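Local structure of small archaeal modifier protein 1 (Haloferax volcanii DS2, 4HRO) at residues M4-F9 / D79-F84. The protein acts as a ubiquitin-like modifier joined through its C-terminal glycine to lysines of target proteins, and as a sulfur carrier in molybdenum cofactor synthesis. Numbering follows the deposited sequence. Where two conformers were deposited one is given.
With CA (calcium ion), chain C.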
loop_
_atom_site.group_PDB
_atom_site.type_symbol
_atom_site.label_atom_id
_atom_site.label_comp_id
_atom_site.label_asym_id
_atom_site.label_seq_id
_atom_site.Cartn_x
_atom_site.Cartn_y
_atom_site.Cartn_z
ATOM N N MET A 4 4.806 5.735 8.433
ATOM C CA MET A 4 5.528 5.281 7.251
ATOM C C MET A 4 4.877 5.917 6.036
ATOM O O MET A 4 3.913 6.672 6.173
ATOM C CB MET A 4 5.555 3.742 7.198
ATOM C CG MET A 4 4.179 3.091 7.178
ATOM S SD MET A 4 4.166 1.337 7.639
ATOM C CE MET A 4 4.615 1.472 9.371
ATOM N N GLU A 5 5.369 5.603 4.848
ATOM C CA GLU A 5 4.905 6.300 3.663
ATOM C C GLU A 5 4.844 5.370 2.472
ATOM O O GLU A 5 5.781 4.588 2.255
ATOM C CB GLU A 5 5.817 7.487 3.380
ATOM C CG GLU A 5 5.283 8.478 2.374
ATOM C CD GLU A 5 6.102 9.747 2.343
ATOM O OE1 GLU A 5 7.314 9.695 2.633
ATOM O OE2 GLU A 5 5.538 10.802 2.020
ATOM N N TRP A 6 3.744 5.474 1.721
ATOM C CA TRP A 6 3.554 4.778 0.463
ATOM C C TRP A 6 3.957 5.681 -0.694
ATOM O O TRP A 6 3.613 6.877 -0.717
ATOM C CB TRP A 6 2.077 4.420 0.275
ATOM C CG TRP A 6 1.626 3.250 1.074
ATOM C CD1 TRP A 6 1.022 3.269 2.294
ATOM C CD2 TRP A 6 1.747 1.879 0.703
ATOM N NE1 TRP A 6 0.751 1.979 2.711
ATOM C CE2 TRP A 6 1.191 1.110 1.747
ATOM C CE3 TRP A 6 2.290 1.217 -0.407
ATOM C CZ2 TRP A 6 1.160 -0.284 1.709
ATOM C CZ3 TRP A 6 2.256 -0.163 -0.440
ATOM C CH2 TRP A 6 1.699 -0.895 0.606
ATOM N N LYS A 7 4.628 5.092 -1.677
ATOM C CA LYS A 7 4.760 5.673 -3.000
ATOM C C LYS A 7 3.863 4.941 -3.966
ATOM O O LYS A 7 3.760 3.708 -3.929
ATOM C CB LYS A 7 6.205 5.620 -3.476
ATOM C CG LYS A 7 6.980 6.829 -2.999
ATOM C CD LYS A 7 8.368 6.858 -3.561
ATOM C CE LYS A 7 8.942 8.252 -3.505
ATOM N NZ LYS A 7 10.348 8.241 -3.926
ATOM N N LEU A 8 3.196 5.732 -4.806
ATOM C CA LEU A 8 2.248 5.244 -5.799
ATOM C C LEU A 8 2.701 5.678 -7.188
ATOM O O LEU A 8 3.351 6.709 -7.345
ATOM C CB LEU A 8 0.869 5.854 -5.547
ATOM C CG LEU A 8 0.263 5.641 -4.162
ATOM C CD1 LEU A 8 -1.081 6.383 -4.080
ATOM C CD2 LEU A 8 0.149 4.195 -3.793
ATOM N N PHE A 9 2.300 4.907 -8.197
ATOM C CA PHE A 9 2.767 5.077 -9.566
ATOM C C PHE A 9 1.617 4.985 -10.540
ATOM O O PHE A 9 0.610 4.307 -10.292
ATOM C CB PHE A 9 3.865 4.048 -9.875
ATOM C CG PHE A 9 5.037 4.197 -8.972
ATOM C CD1 PHE A 9 6.071 5.049 -9.313
ATOM C CD2 PHE A 9 5.059 3.585 -7.744
ATOM C CE1 PHE A 9 7.126 5.258 -8.449
ATOM C CE2 PHE A 9 6.114 3.792 -6.871
ATOM C CZ PHE A 9 7.132 4.634 -7.214
ATOM N N ASP A 79 9.291 3.057 7.417
ATOM C CA ASP A 79 9.300 2.226 6.221
ATOM C C ASP A 79 8.923 3.037 4.979
ATOM O O ASP A 79 8.123 3.979 5.033
ATOM C CB ASP A 79 8.318 1.056 6.329
ATOM C CG ASP A 79 8.870 -0.155 7.036
ATOM O OD1 ASP A 79 10.064 -0.219 7.371
ATOM O OD2 ASP A 79 8.050 -1.076 7.240
ATOM N N GLU A 80 9.512 2.628 3.865
ATOM C CA GLU A 80 9.234 3.116 2.535
ATOM C C GLU A 80 8.521 1.997 1.791
ATOM O O GLU A 80 9.151 1.011 1.366
ATOM C CB GLU A 80 10.548 3.483 1.840
ATOM C CG GLU A 80 11.233 4.627 2.555
ATOM C CD GLU A 80 12.638 4.918 2.080
ATOM O OE1 GLU A 80 13.255 4.124 1.364
ATOM O OE2 GLU A 80 13.202 5.958 2.440
ATOM N N LEU A 81 7.206 2.125 1.658
ATOM C CA LEU A 81 6.381 1.126 0.989
ATOM C C LEU A 81 6.077 1.630 -0.405
ATOM O O LEU A 81 5.905 2.830 -0.610
ATOM C CB LEU A 81 5.082 0.903 1.786
ATOM C CG LEU A 81 5.283 0.567 3.273
ATOM C CD1 LEU A 81 3.919 0.402 3.956
ATOM C CD2 LEU A 81 6.164 -0.644 3.486
ATOM N N ALA A 82 5.990 0.733 -1.372
ATOM C CA ALA A 82 5.709 1.118 -2.760
ATOM C C ALA A 82 4.661 0.200 -3.352
ATOM O O ALA A 82 4.666 -1.017 -3.106
ATOM C CB ALA A 82 6.972 1.106 -3.615
ATOM N N LEU A 83 3.779 0.779 -4.153
ATOM C CA LEU A 83 2.697 0.064 -4.781
ATOM C C LEU A 83 2.731 0.342 -6.276
ATOM O O LEU A 83 2.462 1.481 -6.716
ATOM C CB LEU A 83 1.369 0.523 -4.186
ATOM C CG LEU A 83 0.135 -0.306 -4.520
ATOM C CD1 LEU A 83 0.251 -1.700 -3.963
ATOM C CD2 LEU A 83 -1.124 0.348 -3.983
ATOM N N PHE A 84 3.060 -0.689 -7.054
ATOM C CA PHE A 84 3.102 -0.579 -8.505
ATOM C C PHE A 84 1.970 -1.380 -9.107
ATOM O O PHE A 84 1.746 -2.527 -8.735
ATOM C CB PHE A 84 4.421 -1.133 -9.071
ATOM C CG PHE A 84 5.635 -0.310 -8.757
ATOM C CD1 PHE A 84 6.017 0.707 -9.599
ATOM C CD2 PHE A 84 6.425 -0.589 -7.661
ATOM C CE1 PHE A 84 7.145 1.455 -9.344
ATOM C CE2 PHE A 84 7.550 0.159 -7.399
ATOM C CZ PHE A 84 7.909 1.177 -8.246
HETATM CA CA CA C . 15.267 5.633 1.298
HETATM O O HOH W 1 16.314 3.571 0.685
#
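Leu81 CB lies over one face of the Trp6 indole, 3.6 Å from the centroid of its six-membered ring and 12° off the ring normal, which defines a CH-pi contact. Trp6 CG is anti to the carbonyl carbon (chi1 -77°), and the indole it carries lies against Leu81. Leu81 CD1 extends the cover to Trp6 CE2 and CZ2, while Leu83 CB meets Trp6 CZ3 obliquely at 3.9 Å. An alanine in place of Trp6 would probably open a gap beside Leu81 and Leu83 and leave Ala34 O without the weak hydrogen bond from NE1. On the sheet face that carries Ala82, Phe9 and Phe84 form an offset stack, with centroids 4.1 Å apart and planes at 11°; Phe84 CE1 sits over the centre of the Phe9 ring. Leu83 O reaches the edge of that ring, 3.5 Å from CD2. Between these two clusters runs the parallel pairing of the first and last strands, central to the beta-grasp fold: Leu81 N donates to Glu5 O (2.9 Å), Lys7 N to Leu81 O (2.8 Å) and Leu83 N to Lys7 O. Further out, helix 31-41 packs on Trp6 and Leu81 through Leu35, Leu38 and Ala34. Glu80 binds a calcium ion through OE1 and OE2, and Asp79 OD2 is held by Arg64 and Ala76 N.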